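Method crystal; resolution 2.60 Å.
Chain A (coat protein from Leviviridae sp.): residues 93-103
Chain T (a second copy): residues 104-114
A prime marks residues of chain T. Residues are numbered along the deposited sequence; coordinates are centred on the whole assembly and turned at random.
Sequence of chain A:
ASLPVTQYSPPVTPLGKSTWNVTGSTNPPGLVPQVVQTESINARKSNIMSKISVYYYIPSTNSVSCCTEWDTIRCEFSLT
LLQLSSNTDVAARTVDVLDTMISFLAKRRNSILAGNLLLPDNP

Chain A 93-103: RTVDVLDTMIS
Chain T 104-114: FLAKRRNSILA

Contact between a helix of chain A and a broken helix of a second coat-protein copy, centred on Leu98, Arg109′ and Leu113′. Residues 93-103 are helical throughout (phi/psi near -63/-40), each amide from Val97 to Ser103 bonding the carbonyl four residues earlier. In chain T, helix 104-107 ends at Lys107′; Arg108′ leaves helical geometry (phi/psi -113/31) and takes the N-cap position of helix 109-114. That second helix runs at 128° to the chain A helix, with 10.9 Å between axes at closest approach. The register pairs Val95 with Leu113′ (CA-CA 7.2 Å) and Ile102 with Leu105′ (CA-CA 8.1 Å), so the chains run in opposing senses; 428 Å² is buried in all.

Leu98 (chi1 t, chi2 p) points toward chain T and loses the most surface. The two methyls of Leu98 diverge: CD2 packs 3.7 Å from Leu113′ CD2, while CD1 lies 4.3 Å from Leu105′ CD2. A branched apolar side chain thus touches both chain T helices. Leu113′ (m, t) also points across, its CD1 resting 3.7 Å from Val95 CG2; Val95 is t. One helical turn beyond Leu98, Ile102 (m, t) sets CG1 4.1 Å from CD1 of Leu105′ (m, t).

The CA-to-CB bond of Arg109′ points sideways to chain A, but an extended chain (chi1 to chi3 all t, chi4 165°) carries the guanidinium to chain A. Arg109′ NH2 donates a very short hydrogen bond to Asp99 OD1, 2.4 Å with an N-H...O angle of 124°, within a salt bridge that pairs opposite charges. Asp99 is m, chi2 -28°, and its OD2 is hydrogen-bonded elsewhere in the structure. Val95 CG1 approaches the guanidinium edge, 3.6 Å from Arg109′ NH2, and Leu98 CD2 lies 4.0 Å from Arg109′ NE, so the charged group sits against aliphatic carbon as well as carboxylate.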

# COMPACT_ATOMS: atom_id res chain seq x y z
N ARG A 93 -51.12 -60.37 17.49
CA ARG A 93 -51.53 -58.97 17.47
C ARG A 93 -51.44 -58.37 16.08
O ARG A 93 -52.28 -57.53 15.73
CB ARG A 93 -50.70 -58.16 18.47
CG ARG A 93 -50.94 -58.53 19.94
CD ARG A 93 -52.41 -58.39 20.35
NE ARG A 93 -53.19 -59.60 20.09
CZ ARG A 93 -53.25 -60.64 20.92
NH1 ARG A 93 -52.59 -60.62 22.07
NH2 ARG A 93 -53.98 -61.69 20.60
N THR A 94 -50.47 -58.78 15.26
CA THR A 94 -50.46 -58.35 13.87
C THR A 94 -51.69 -58.88 13.13
O THR A 94 -52.30 -58.17 12.32
CB THR A 94 -49.18 -58.82 13.17
OG1 THR A 94 -48.97 -60.21 13.43
CG2 THR A 94 -47.97 -58.03 13.66
N VAL A 95 -52.07 -60.13 13.42
CA VAL A 95 -53.31 -60.67 12.85
C VAL A 95 -54.50 -59.82 13.28
O VAL A 95 -55.36 -59.47 12.46
CB VAL A 95 -53.48 -62.14 13.25
CG1 VAL A 95 -54.90 -62.60 12.96
CG2 VAL A 95 -52.48 -63.01 12.52
N ASP A 96 -54.56 -59.49 14.57
CA ASP A 96 -55.67 -58.68 15.08
C ASP A 96 -55.69 -57.31 14.42
O ASP A 96 -56.77 -56.77 14.11
CB ASP A 96 -55.57 -58.54 16.60
CG ASP A 96 -55.81 -59.85 17.32
OD1 ASP A 96 -56.40 -60.77 16.71
OD2 ASP A 96 -55.40 -59.97 18.50
N VAL A 97 -54.52 -56.72 14.18
CA VAL A 97 -54.44 -55.41 13.55
C VAL A 97 -54.95 -55.48 12.11
O VAL A 97 -55.72 -54.61 11.67
CB VAL A 97 -53.00 -54.87 13.62
CG1 VAL A 97 -52.82 -53.71 12.69
CG2 VAL A 97 -52.66 -54.46 15.04
N LEU A 98 -54.53 -56.50 11.37
CA LEU A 98 -55.02 -56.66 10.00
C LEU A 98 -56.53 -56.86 9.97
O LEU A 98 -57.23 -56.29 9.12
CB LEU A 98 -54.31 -57.84 9.33
CG LEU A 98 -54.79 -58.25 7.94
CD1 LEU A 98 -54.71 -57.06 7.00
CD2 LEU A 98 -53.97 -59.42 7.41
N ASP A 99 -57.06 -57.64 10.92
CA ASP A 99 -58.50 -57.86 10.97
C ASP A 99 -59.23 -56.57 11.33
O ASP A 99 -60.32 -56.30 10.80
CB ASP A 99 -58.83 -58.97 11.97
CG ASP A 99 -58.38 -60.33 11.48
OD1 ASP A 99 -58.31 -60.52 10.25
OD2 ASP A 99 -58.09 -61.20 12.33
N THR A 100 -58.65 -55.76 12.22
CA THR A 100 -59.25 -54.46 12.53
C THR A 100 -59.26 -53.56 11.31
O THR A 100 -60.23 -52.83 11.07
CB THR A 100 -58.48 -53.80 13.68
OG1 THR A 100 -58.38 -54.71 14.78
CG2 THR A 100 -59.20 -52.54 14.13
N MET A 101 -58.19 -53.61 10.51
CA MET A 101 -58.15 -52.84 9.27
C MET A 101 -59.28 -53.24 8.33
O MET A 101 -60.00 -52.39 7.79
CB MET A 101 -56.79 -53.05 8.59
CG MET A 101 -56.60 -52.27 7.31
SD MET A 101 -56.54 -50.50 7.62
CE MET A 101 -58.07 -50.03 6.87
N ILE A 102 -59.46 -54.55 8.12
CA ILE A 102 -60.52 -55.02 7.23
C ILE A 102 -61.89 -54.65 7.78
O ILE A 102 -62.79 -54.21 7.04
CB ILE A 102 -60.38 -56.54 7.01
CG1 ILE A 102 -59.00 -56.86 6.42
CG2 ILE A 102 -61.49 -57.06 6.12
CD1 ILE A 102 -58.72 -58.33 6.30
N SER A 103 -62.08 -54.81 9.10
CA SER A 103 -63.34 -54.46 9.72
C SER A 103 -63.65 -52.98 9.54
O SER A 103 -64.80 -52.61 9.30
CB SER A 103 -63.32 -54.81 11.21
OG SER A 103 -63.12 -56.20 11.40
N PHE T 104 -57.61 -58.36 -2.48
CA PHE T 104 -56.20 -58.73 -2.38
C PHE T 104 -55.79 -58.95 -0.94
O PHE T 104 -54.93 -59.80 -0.67
CB PHE T 104 -55.34 -57.66 -3.04
CG PHE T 104 -54.91 -58.02 -4.43
CD1 PHE T 104 -53.66 -58.57 -4.66
CD2 PHE T 104 -55.76 -57.82 -5.50
CE1 PHE T 104 -53.27 -58.92 -5.94
CE2 PHE T 104 -55.37 -58.17 -6.78
CZ PHE T 104 -54.13 -58.72 -7.00
N LEU T 105 -56.36 -58.18 -0.00
CA LEU T 105 -56.10 -58.45 1.41
C LEU T 105 -56.57 -59.85 1.79
O LEU T 105 -55.96 -60.51 2.64
CB LEU T 105 -56.80 -57.40 2.28
CG LEU T 105 -56.22 -55.99 2.34
CD1 LEU T 105 -57.07 -55.10 3.24
CD2 LEU T 105 -54.78 -56.01 2.82
N ALA T 106 -57.66 -60.31 1.18
CA ALA T 106 -58.07 -61.70 1.41
C ALA T 106 -57.15 -62.67 0.69
O ALA T 106 -56.70 -63.66 1.28
CB ALA T 106 -59.52 -61.89 0.96
N LYS T 107 -56.84 -62.39 -0.57
CA LYS T 107 -56.11 -63.31 -1.44
C LYS T 107 -54.69 -63.56 -0.94
O LYS T 107 -54.19 -64.69 -1.01
CB LYS T 107 -56.09 -62.73 -2.85
CG LYS T 107 -55.21 -63.45 -3.85
CD LYS T 107 -55.15 -62.65 -5.15
CE LYS T 107 -54.52 -63.45 -6.28
NZ LYS T 107 -54.42 -62.68 -7.54
N ARG T 108 -54.03 -62.53 -0.42
CA ARG T 108 -52.63 -62.60 -0.04
C ARG T 108 -52.43 -62.48 1.47
O ARG T 108 -51.40 -61.96 1.92
CB ARG T 108 -51.84 -61.50 -0.75
CG ARG T 108 -52.06 -61.45 -2.26
CD ARG T 108 -51.48 -62.68 -2.92
NE ARG T 108 -50.07 -62.85 -2.59
CZ ARG T 108 -49.42 -64.01 -2.67
NH1 ARG T 108 -50.06 -65.10 -3.05
NH2 ARG T 108 -48.14 -64.07 -2.34
N ARG T 109 -53.39 -62.95 2.27
CA ARG T 109 -53.32 -62.76 3.71
C ARG T 109 -52.07 -63.42 4.30
O ARG T 109 -51.35 -62.81 5.10
CB ARG T 109 -54.58 -63.29 4.38
CG ARG T 109 -54.46 -63.44 5.88
CD ARG T 109 -55.83 -63.48 6.53
NE ARG T 109 -55.76 -63.01 7.91
CZ ARG T 109 -56.81 -62.66 8.64
NH1 ARG T 109 -58.03 -62.74 8.12
NH2 ARG T 109 -56.65 -62.25 9.89
N ASN T 110 -51.82 -64.68 3.93
CA ASN T 110 -50.66 -65.37 4.48
C ASN T 110 -49.36 -64.70 4.06
O ASN T 110 -48.45 -64.52 4.88
CB ASN T 110 -50.66 -66.84 4.05
CG ASN T 110 -51.91 -67.57 4.47
OD1 ASN T 110 -52.56 -67.21 5.45
ND2 ASN T 110 -52.28 -68.60 3.71
N SER T 111 -49.26 -64.32 2.78
CA SER T 111 -48.05 -63.65 2.31
C SER T 111 -47.83 -62.33 3.05
O SER T 111 -46.70 -62.02 3.45
CB SER T 111 -48.16 -63.41 0.80
OG SER T 111 -46.97 -62.83 0.30
N ILE T 112 -48.90 -61.56 3.24
CA ILE T 112 -48.80 -60.28 3.93
C ILE T 112 -48.36 -60.48 5.37
O ILE T 112 -47.51 -59.75 5.90
CB ILE T 112 -50.14 -59.52 3.85
CG1 ILE T 112 -50.39 -59.04 2.42
CG2 ILE T 112 -50.16 -58.35 4.82
CD1 ILE T 112 -51.75 -58.43 2.23
N LEU T 113 -48.92 -61.49 6.04
CA LEU T 113 -48.62 -61.71 7.45
C LEU T 113 -47.26 -62.34 7.67
O LEU T 113 -46.68 -62.18 8.75
CB LEU T 113 -49.70 -62.59 8.10
CG LEU T 113 -51.08 -61.95 8.27
CD1 LEU T 113 -52.04 -62.96 8.86
CD2 LEU T 113 -51.00 -60.72 9.15
N ALA T 114 -46.72 -63.04 6.67
CA ALA T 114 -45.44 -63.70 6.81
C ALA T 114 -44.28 -62.93 6.20
O ALA T 114 -43.12 -63.26 6.48
CB ALA T 114 -45.50 -65.11 6.19